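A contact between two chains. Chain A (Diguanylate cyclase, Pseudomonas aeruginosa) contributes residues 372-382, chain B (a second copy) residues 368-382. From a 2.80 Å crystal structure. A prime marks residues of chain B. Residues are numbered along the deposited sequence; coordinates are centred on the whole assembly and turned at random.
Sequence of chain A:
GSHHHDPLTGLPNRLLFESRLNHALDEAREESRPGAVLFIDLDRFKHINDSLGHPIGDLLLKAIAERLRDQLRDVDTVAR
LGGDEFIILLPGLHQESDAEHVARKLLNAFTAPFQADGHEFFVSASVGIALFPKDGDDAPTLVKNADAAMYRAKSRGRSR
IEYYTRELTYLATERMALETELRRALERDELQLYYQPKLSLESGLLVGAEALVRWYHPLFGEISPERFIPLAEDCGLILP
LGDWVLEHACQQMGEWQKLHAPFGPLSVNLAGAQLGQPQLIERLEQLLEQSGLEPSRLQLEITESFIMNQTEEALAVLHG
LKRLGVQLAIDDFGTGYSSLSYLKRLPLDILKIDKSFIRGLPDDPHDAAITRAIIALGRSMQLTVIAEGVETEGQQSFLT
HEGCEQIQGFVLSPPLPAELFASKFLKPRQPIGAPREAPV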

# COMPACT_ATOMS: atom_id res chain seq x y z
N ARG A 372 0.04 -5.66 24.41
CA ARG A 372 -1.32 -5.91 24.89
C ARG A 372 -2.25 -6.19 23.72
O ARG A 372 -3.01 -7.15 23.73
CB ARG A 372 -1.87 -4.70 25.65
CG ARG A 372 -1.15 -4.36 26.94
CD ARG A 372 -1.83 -3.19 27.64
NE ARG A 372 -0.88 -2.30 28.29
CZ ARG A 372 -0.70 -2.21 29.60
NH1 ARG A 372 -1.41 -2.97 30.43
NH2 ARG A 372 0.20 -1.37 30.09
N ALA A 373 -2.19 -5.32 22.71
CA ALA A 373 -3.04 -5.44 21.53
C ALA A 373 -2.87 -6.81 20.87
O ALA A 373 -3.85 -7.48 20.54
CB ALA A 373 -2.72 -4.34 20.54
N ILE A 374 -1.62 -7.21 20.68
CA ILE A 374 -1.33 -8.51 20.09
C ILE A 374 -1.85 -9.64 20.98
O ILE A 374 -2.53 -10.55 20.50
CB ILE A 374 0.18 -8.70 19.86
CG1 ILE A 374 0.68 -7.72 18.79
CG2 ILE A 374 0.48 -10.13 19.43
CD1 ILE A 374 2.18 -7.66 18.66
N ILE A 375 -1.54 -9.57 22.27
CA ILE A 375 -2.03 -10.56 23.22
C ILE A 375 -3.55 -10.71 23.09
O ILE A 375 -4.05 -11.82 22.89
CB ILE A 375 -1.68 -10.18 24.68
CG1 ILE A 375 -0.19 -10.41 24.94
CG2 ILE A 375 -2.51 -11.01 25.66
CD1 ILE A 375 0.24 -10.13 26.36
N ALA A 376 -4.26 -9.59 23.19
CA ALA A 376 -5.72 -9.60 23.13
C ALA A 376 -6.22 -10.09 21.77
O ALA A 376 -7.24 -10.78 21.68
CB ALA A 376 -6.27 -8.22 23.43
N LEU A 377 -5.51 -9.73 20.71
CA LEU A 377 -5.88 -10.15 19.37
C LEU A 377 -5.75 -11.66 19.24
O LEU A 377 -6.60 -12.31 18.63
CB LEU A 377 -5.02 -9.45 18.32
CG LEU A 377 -5.51 -9.58 16.88
CD1 LEU A 377 -4.94 -8.47 16.01
CD2 LEU A 377 -5.16 -10.94 16.30
N GLY A 378 -4.69 -12.22 19.81
CA GLY A 378 -4.43 -13.65 19.72
C GLY A 378 -5.47 -14.52 20.39
O GLY A 378 -5.82 -15.59 19.89
N ARG A 379 -5.98 -14.06 21.53
CA ARG A 379 -6.94 -14.84 22.32
C ARG A 379 -8.31 -14.84 21.64
O ARG A 379 -9.04 -15.83 21.68
CB ARG A 379 -7.07 -14.28 23.73
CG ARG A 379 -5.75 -13.84 24.34
CD ARG A 379 -5.84 -13.71 25.85
NE ARG A 379 -5.66 -14.99 26.53
CZ ARG A 379 -5.60 -15.14 27.84
NH1 ARG A 379 -5.72 -14.09 28.64
NH2 ARG A 379 -5.43 -16.35 28.37
N SER A 380 -8.65 -13.71 21.03
CA SER A 380 -9.90 -13.58 20.30
C SER A 380 -9.98 -14.54 19.13
O SER A 380 -11.06 -15.05 18.81
CB SER A 380 -10.06 -12.15 19.79
OG SER A 380 -11.17 -12.05 18.92
N MET A 381 -8.85 -14.79 18.47
CA MET A 381 -8.81 -15.68 17.32
C MET A 381 -8.37 -17.09 17.72
O MET A 381 -7.92 -17.87 16.88
CB MET A 381 -7.89 -15.13 16.23
CG MET A 381 -7.95 -13.62 16.06
SD MET A 381 -7.93 -13.04 14.34
CE MET A 381 -6.89 -14.27 13.55
N GLN A 382 -8.52 -17.40 19.01
CA GLN A 382 -8.16 -18.72 19.56
C GLN A 382 -6.77 -19.18 19.12
O GLN A 382 -6.61 -20.29 18.62
CB GLN A 382 -9.22 -19.76 19.16
CG GLN A 382 -10.60 -19.51 19.75
CD GLN A 382 -11.32 -18.35 19.08
OE1 GLN A 382 -11.43 -18.30 17.86
NE2 GLN A 382 -11.82 -17.42 19.89
N ALA B 368 -18.39 -13.01 12.29
CA ALA B 368 -18.50 -12.98 13.75
C ALA B 368 -17.11 -12.91 14.37
O ALA B 368 -16.86 -12.08 15.25
CB ALA B 368 -19.24 -14.21 14.25
N ALA B 369 -16.22 -13.78 13.91
CA ALA B 369 -14.85 -13.85 14.44
C ALA B 369 -14.14 -12.51 14.31
O ALA B 369 -13.50 -12.04 15.25
CB ALA B 369 -14.07 -14.93 13.71
N ILE B 370 -14.25 -11.91 13.13
CA ILE B 370 -13.61 -10.62 12.86
C ILE B 370 -14.21 -9.51 13.71
O ILE B 370 -13.48 -8.70 14.27
CB ILE B 370 -13.76 -10.23 11.38
CG1 ILE B 370 -13.15 -11.32 10.48
CG2 ILE B 370 -13.09 -8.89 11.12
CD1 ILE B 370 -11.76 -11.75 10.89
N THR B 371 -15.54 -9.46 13.79
CA THR B 371 -16.20 -8.44 14.60
C THR B 371 -15.80 -8.61 16.06
O THR B 371 -15.56 -7.63 16.77
CB THR B 371 -17.73 -8.53 14.47
OG1 THR B 371 -18.11 -8.38 13.09
CG2 THR B 371 -18.40 -7.43 15.29
N ARG B 372 -15.71 -9.86 16.50
CA ARG B 372 -15.33 -10.16 17.87
C ARG B 372 -13.86 -9.77 18.09
O ARG B 372 -13.48 -9.32 19.17
CB ARG B 372 -15.54 -11.65 18.14
CG ARG B 372 -16.02 -12.00 19.55
CD ARG B 372 -16.94 -13.21 19.51
NE ARG B 372 -16.54 -14.18 18.49
CZ ARG B 372 -17.36 -15.06 17.92
NH1 ARG B 372 -18.64 -15.11 18.25
NH2 ARG B 372 -16.89 -15.89 17.00
N ALA B 373 -13.05 -9.94 17.06
CA ALA B 373 -11.64 -9.57 17.11
C ALA B 373 -11.46 -8.06 17.18
O ALA B 373 -10.71 -7.55 18.01
CB ALA B 373 -10.91 -10.13 15.90
N ILE B 374 -12.15 -7.34 16.30
CA ILE B 374 -12.05 -5.89 16.23
C ILE B 374 -12.45 -5.23 17.55
O ILE B 374 -11.82 -4.27 17.98
CB ILE B 374 -12.95 -5.32 15.12
CG1 ILE B 374 -12.46 -5.80 13.75
CG2 ILE B 374 -12.95 -3.80 15.16
CD1 ILE B 374 -13.37 -5.41 12.61
N ILE B 375 -13.49 -5.75 18.19
CA ILE B 375 -13.94 -5.22 19.48
C ILE B 375 -12.83 -5.39 20.51
O ILE B 375 -12.45 -4.43 21.19
CB ILE B 375 -15.23 -5.91 19.97
CG1 ILE B 375 -16.40 -5.55 19.06
CG2 ILE B 375 -15.53 -5.51 21.41
CD1 ILE B 375 -17.62 -6.44 19.23
N ALA B 376 -12.31 -6.61 20.61
CA ALA B 376 -11.22 -6.91 21.53
C ALA B 376 -10.01 -6.02 21.24
O ALA B 376 -9.31 -5.58 22.15
CB ALA B 376 -10.83 -8.38 21.42
N LEU B 377 -9.77 -5.76 19.95
CA LEU B 377 -8.67 -4.92 19.52
C LEU B 377 -8.88 -3.48 19.98
O LEU B 377 -8.01 -2.89 20.62
CB LEU B 377 -8.53 -4.97 18.00
CG LEU B 377 -7.13 -4.69 17.43
CD1 LEU B 377 -7.16 -4.76 15.91
CD2 LEU B 377 -6.60 -3.35 17.89
N GLY B 378 -10.03 -2.92 19.64
CA GLY B 378 -10.36 -1.56 20.03
C GLY B 378 -10.34 -1.37 21.53
O GLY B 378 -9.78 -0.39 22.04
N ARG B 379 -10.96 -2.31 22.25
CA ARG B 379 -11.00 -2.25 23.71
C ARG B 379 -9.59 -2.17 24.28
O ARG B 379 -9.28 -1.26 25.05
CB ARG B 379 -11.73 -3.47 24.27
N SER B 380 -8.74 -3.11 23.89
CA SER B 380 -7.36 -3.17 24.37
C SER B 380 -6.61 -1.87 24.15
O SER B 380 -5.84 -1.43 25.00
CB SER B 380 -6.61 -4.32 23.69
OG SER B 380 -6.52 -4.11 22.29
N MET B 381 -6.82 -1.25 22.99
CA MET B 381 -6.14 -0.00 22.65
C MET B 381 -6.83 1.21 23.27
O MET B 381 -6.41 2.34 23.06
CB MET B 381 -6.09 0.16 21.13
CG MET B 381 -5.26 -0.90 20.42
SD MET B 381 -4.81 -0.47 18.73
CE MET B 381 -3.75 0.94 19.03
N GLN B 382 -7.90 0.96 24.02
CA GLN B 382 -8.66 2.04 24.65
C GLN B 382 -9.27 2.94 23.58
O GLN B 382 -9.09 4.16 23.61
CB GLN B 382 -7.76 2.85 25.59

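The two copies meet through the same helix. The helices run nearly antiparallel, with an angle of 157° between their N-to-C directions, and their axes approach to 8.7 Å. This close spacing goes with the small residues that line the contact. The register is nearly symmetric: Ala376 lies across from Ala376′ (CA to CA 6.3 Å) and Leu377 from Leu377′ (CA to CA 5.9 Å), while Ala373 faces Ser380′ and Ser380 faces Ala373′. No hydrogen bond crosses between the stretches, so the 427 Å² of buried surface, both sides summed, reflects van der Waals packing of two helices whose backbone bonding is largely internal.

At the start of the chain A stretch, the CB of Arg372 points toward the partner, but the end of its side chain leads away and makes no close contact. Ala373 is the first residue to pack. Its CA lies 3.8 Å from Ser380′ OG, and its CB lies 4.3 Å from Met381′ CG, an apolar contact between the two side chains. Ser380′ OG donates a hydrogen bond to Leu377′ O within its own chain (2.5 Å). With chi1 in the p well, the hydroxyl thus spends its proton on a carbonyl one turn back, which also accepts Met381′ N, and its contact with Ala373 is one of packing.

Ile374 and Ile375 take no part, the former directed away from the partner and the latter out of reach. One turn beyond Ala373, Ala376 points toward chain B, and its CB rests 3.9 Å from Ser380′ CB and 4.2 Å from Ala376′ O. A methyl group therefore packs directly against the opposing helix. Leu377 follows with its CB directed sideways, and its CD1 meets Leu377′ CD1 at 4.3 Å. Both leucines are buried and adopt t at chi1, so the two isobutyl groups form an apolar contact between equivalent residues of the two copies.

Gly378 and Arg379 are not in contact with the other stretch. Ser380, by contrast, has more area covered by the partner than any other residue of either stretch. Its side chain acts as a knob, sitting among Ala369′, Arg372′, Ala373′ and Ala376′. Ser380 OG comes within 3.1 Å of Ala373′ CA, and Ser380 CB lies 4.2 Å from Ala376′ CB. The proximity of Ser380 OG to Ala373′ N, 3.4 Å, does not amount to a hydrogen bond because the angle is poor; that amide instead bonds to Ala369′ O (2.8 Å) within its own helix. Here chi1 is t, unlike the p rotamer of Ser380′, so the two equivalent serines break the symmetry of the contact.

Met381, the first residue to leave helical geometry, closes the contact. Its SD lies 4.4 Å from Ala373′ CB, the counterpart of the Ala373–Met381′ pairing at the other end.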